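Long-range contact in 6-phosphogluconolactonase (PDB 3NWP), which probably hydrolyses 6-phosphogluconolactone to 6-phosphogluconate, the second step of the oxidative pentose phosphate pathway: residues D65-L70 with N125-F130. Residues are numbered along the deposited sequence; the frame is centred on the assembly and turned at random.
Sequences DVYITL and NFPRPF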
ATOM      1  N   ASP A  65      -8.805  15.428  -8.506  1.00 19.23           N
ATOM      2  CA  ASP A  65      -8.109  14.889  -9.658  1.00 17.70           C
ATOM      3  C   ASP A  65      -7.189  13.734  -9.199  1.00 17.65           C
ATOM      4  O   ASP A  65      -6.349  13.297  -9.996  1.00 18.10           O
ATOM      5  CB  ASP A  65      -7.301  15.953 -10.344  1.00 21.05           C
ATOM      6  CG  ASP A  65      -8.186  17.069 -10.916  1.00 22.86           C
ATOM      7  OD1 ASP A  65      -9.128  16.690 -11.631  1.00 23.44           O
ATOM      8  OD2 ASP A  65      -7.894  18.254 -10.682  1.00 25.46           O
ATOM      9  N   VAL A  66      -7.385  13.230  -7.979  1.00 15.99           N
ATOM     10  CA  VAL A  66      -6.563  12.093  -7.445  1.00 15.42           C
ATOM     11  C   VAL A  66      -7.463  10.899  -7.300  1.00 16.42           C
ATOM     12  O   VAL A  66      -8.519  10.961  -6.610  1.00 19.74           O
ATOM     13  CB  VAL A  66      -5.884  12.433  -6.101  1.00 16.53           C
ATOM     14  CG1 VAL A  66      -5.067  11.184  -5.587  1.00 16.15           C
ATOM     15  CG2 VAL A  66      -5.029  13.698  -6.205  1.00 16.45           C
ATOM     16  N   TYR A  67      -7.071   9.779  -7.918  1.00 16.63           N
ATOM     17  CA  TYR A  67      -7.726   8.500  -7.774  1.00 17.36           C
ATOM     18  C   TYR A  67      -7.030   7.716  -6.690  1.00 16.22           C
ATOM     19  O   TYR A  67      -5.797   7.660  -6.672  1.00 17.77           O
ATOM     20  CB  TYR A  67      -7.655   7.717  -9.083  1.00 19.45           C
ATOM     21  CG  TYR A  67      -8.496   8.245 -10.191  1.00 22.04           C
ATOM     22  CD1 TYR A  67      -8.094   9.330 -10.929  1.00 26.27           C
ATOM     23  CD2 TYR A  67      -9.636   7.547 -10.589  1.00 33.35           C
ATOM     24  CE1 TYR A  67      -8.871   9.803 -12.001  1.00 36.81           C
ATOM     25  CE2 TYR A  67     -10.407   8.002 -11.656  1.00 38.92           C
ATOM     26  CZ  TYR A  67     -10.013   9.136 -12.344  1.00 40.82           C
ATOM     27  OH  TYR A  67     -10.749   9.619 -13.405  1.00 51.38           O
ATOM     28  N   ILE A  68      -7.790   7.140  -5.748  1.00 16.35           N
ATOM     29  CA  ILE A  68      -7.210   6.437  -4.628  1.00 14.90           C
ATOM     30  C   ILE A  68      -7.755   5.031  -4.514  1.00 16.76           C
ATOM     31  O   ILE A  68      -8.936   4.795  -4.728  1.00 16.42           O
ATOM     32  CB  ILE A  68      -7.503   7.155  -3.306  1.00 15.19           C
ATOM     33  CG1 ILE A  68      -7.086   8.629  -3.366  1.00 14.83           C
ATOM     34  CG2 ILE A  68      -6.791   6.406  -2.161  1.00 14.14           C
ATOM     35  CD1 ILE A  68      -7.394   9.442  -2.075  1.00 16.16           C
ATOM     36  N   THR A  69      -6.876   4.058  -4.287  1.00 14.23           N
ATOM     37  CA  THR A  69      -7.309   2.706  -4.009  1.00 15.22           C
ATOM     38  C   THR A  69      -6.429   2.078  -2.916  1.00 18.14           C
ATOM     39  O   THR A  69      -5.567   2.746  -2.329  1.00 15.52           O
ATOM     40  CB  THR A  69      -7.402   1.839  -5.283  1.00 17.43           C
ATOM     41  OG1 THR A  69      -8.171   0.645  -5.000  1.00 17.59           O
ATOM     42  CG2 THR A  69      -6.040   1.457  -5.880  1.00 15.89           C
ATOM     43  N   LEU A  70      -6.671   0.809  -2.619  1.00 15.34           N
ATOM     44  CA  LEU A  70      -6.045   0.062  -1.552  1.00 15.61           C
ATOM     45  C   LEU A  70      -5.008  -0.915  -2.081  1.00 15.40           C
ATOM     46  O   LEU A  70      -5.176  -1.524  -3.160  1.00 15.01           O
ATOM     47  CB  LEU A  70      -7.130  -0.768  -0.815  1.00 16.67           C
ATOM     48  CG  LEU A  70      -8.320   0.025  -0.261  1.00 18.50           C
ATOM     49  CD1 LEU A  70      -9.404  -0.911   0.294  1.00 18.57           C
ATOM     50  CD2 LEU A  70      -7.830   1.001   0.813  1.00 19.69           C
ATOM     51  N   ASN A 125      -9.345   1.709 -15.339  1.00 40.85           N
ATOM     52  CA  ASN A 125      -9.343   3.165 -15.474  1.00 40.90           C
ATOM     53  C   ASN A 125      -8.433   4.066 -14.602  1.00 38.62           C
ATOM     54  O   ASN A 125      -8.352   5.267 -14.857  1.00 34.86           O
ATOM     55  CB  ASN A 125     -10.761   3.660 -15.188  1.00 45.79           C
ATOM     56  N   PHE A 126      -7.813   3.550 -13.536  1.00 30.81           N
ATOM     57  CA  PHE A 126      -6.918   4.385 -12.724  1.00 26.97           C
ATOM     58  C   PHE A 126      -5.714   4.736 -13.555  1.00 24.69           C
ATOM     59  O   PHE A 126      -5.241   3.865 -14.296  1.00 25.22           O
ATOM     60  CB  PHE A 126      -6.357   3.628 -11.506  1.00 22.81           C
ATOM     61  CG  PHE A 126      -7.172   3.723 -10.282  1.00 20.24           C
ATOM     62  CD1 PHE A 126      -8.546   3.636 -10.347  1.00 30.35           C
ATOM     63  CD2 PHE A 126      -6.600   4.090  -9.087  1.00 26.88           C
ATOM     64  CE1 PHE A 126      -9.304   3.744  -9.207  1.00 30.81           C
ATOM     65  CE2 PHE A 126      -7.361   4.185  -7.946  1.00 24.10           C
ATOM     66  CZ  PHE A 126      -8.696   4.049  -8.011  1.00 24.98           C
ATOM     67  N   PRO A 127      -5.165   5.946 -13.368  1.00 24.11           N
ATOM     68  CA  PRO A 127      -3.883   6.300 -13.939  1.00 24.23           C
ATOM     69  C   PRO A 127      -2.799   5.321 -13.486  1.00 22.98           C
ATOM     70  O   PRO A 127      -2.637   5.084 -12.273  1.00 23.17           O
ATOM     71  CB  PRO A 127      -3.597   7.701 -13.384  1.00 27.39           C
ATOM     72  CG  PRO A 127      -4.912   8.246 -13.060  1.00 27.06           C
ATOM     73  CD  PRO A 127      -5.765   7.107 -12.649  1.00 23.61           C
ATOM     74  N   ARG A 128      -2.123   4.737 -14.464  1.00 22.92           N
ATOM     75  CA  ARG A 128      -1.001   3.851 -14.226  1.00 18.73           C
ATOM     76  C   ARG A 128       0.120   4.247 -15.199  1.00 20.48           C
ATOM     77  O   ARG A 128      -0.164   4.614 -16.335  1.00 24.07           O
ATOM     78  CB  ARG A 128      -1.437   2.387 -14.370  1.00 21.99           C
ATOM     79  CG  ARG A 128      -2.464   1.940 -13.306  1.00 23.84           C
ATOM     80  CD  ARG A 128      -2.846   0.488 -13.389  1.00 32.30           C
ATOM     81  NE  ARG A 128      -3.760   0.266 -14.502  1.00 37.04           N
ATOM     82  CZ  ARG A 128      -3.446  -0.355 -15.635  1.00 36.38           C
ATOM     83  NH1 ARG A 128      -2.246  -0.890 -15.807  1.00 34.42           N
ATOM     84  NH2 ARG A 128      -4.370  -0.485 -16.591  1.00 43.07           N
ATOM     85  N   PRO A 129       1.368   4.256 -14.764  1.00 19.59           N
ATOM     86  CA  PRO A 129       1.791   3.823 -13.430  1.00 18.89           C
ATOM     87  C   PRO A 129       1.215   4.611 -12.274  1.00 16.52           C
ATOM     88  O   PRO A 129       0.946   5.802 -12.400  1.00 18.64           O
ATOM     89  CB  PRO A 129       3.302   3.995 -13.441  1.00 20.69           C
ATOM     90  CG  PRO A 129       3.581   4.839 -14.549  1.00 26.57           C
ATOM     91  CD  PRO A 129       2.534   4.687 -15.552  1.00 22.69           C
ATOM     92  N   PHE A 130       1.052   3.965 -11.127  1.00 15.31           N
ATOM     93  CA  PHE A 130       0.606   4.641  -9.955  1.00 15.17           C
ATOM     94  C   PHE A 130       1.612   5.718  -9.579  1.00 14.82           C
ATOM     95  O   PHE A 130       2.818   5.464  -9.573  1.00 16.15           O
ATOM     96  CB  PHE A 130       0.428   3.700  -8.768  1.00 13.43           C
ATOM     97  CG  PHE A 130      -0.569   2.586  -8.965  1.00 14.34           C
ATOM     98  CD1 PHE A 130      -1.894   2.841  -9.256  1.00 18.06           C
ATOM     99  CD2 PHE A 130      -0.195   1.300  -8.731  1.00 18.18           C
ATOM    100  CE1 PHE A 130      -2.804   1.793  -9.413  1.00 18.84           C
ATOM    101  CE2 PHE A 130      -1.122   0.242  -8.868  1.00 21.87           C
ATOM    102  CZ  PHE A 130      -2.410   0.523  -9.190  1.00 19.11           C
TER
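Tyr67 and Phe126 meet as an edge-to-face aromatic pair, the tyrosine giving its edge and the phenylalanine its face, with ring planes at 60°. Followed outward from the backbone, Tyr67 first sets CB over the Phe126 face, 3.8 Å from the ring centroid, a CH-pi contact. Chi1 of -71° puts CG anti to the carbonyl carbon. Beyond it, CD2 lies 4.1 Å from Phe126 CE1, while Pro127 CD sits over the CG-CD1-CE1 side of one tyrosine face, nearest CD1 at 3.7 Å; a rigid, polarised CH suits that electron-rich surface, and an amphipathic ring suits this partly exposed place. Phe126 suits burial, its apolar ring offering Tyr67 a face and the strand a C-H rim: Ile68 O lies near the ring plane, 3.4 Å from CZ. Thr69 touches Phe126 CE2 with CB (3.5 Å) and CG2, while its OG1 is hydrogen-bonded to Arg103 O. An alanine in place of Phe126 would probably leave a gap beside Thr69 and deprive Tyr67 of its aromatic partner. The loop from helix 112-122 to strand 132-135 thus packs on strand 66-74, with strand 39-43 pairing in parallel between the two strands, consistent with the family's Rossmann-like alpha/beta fold.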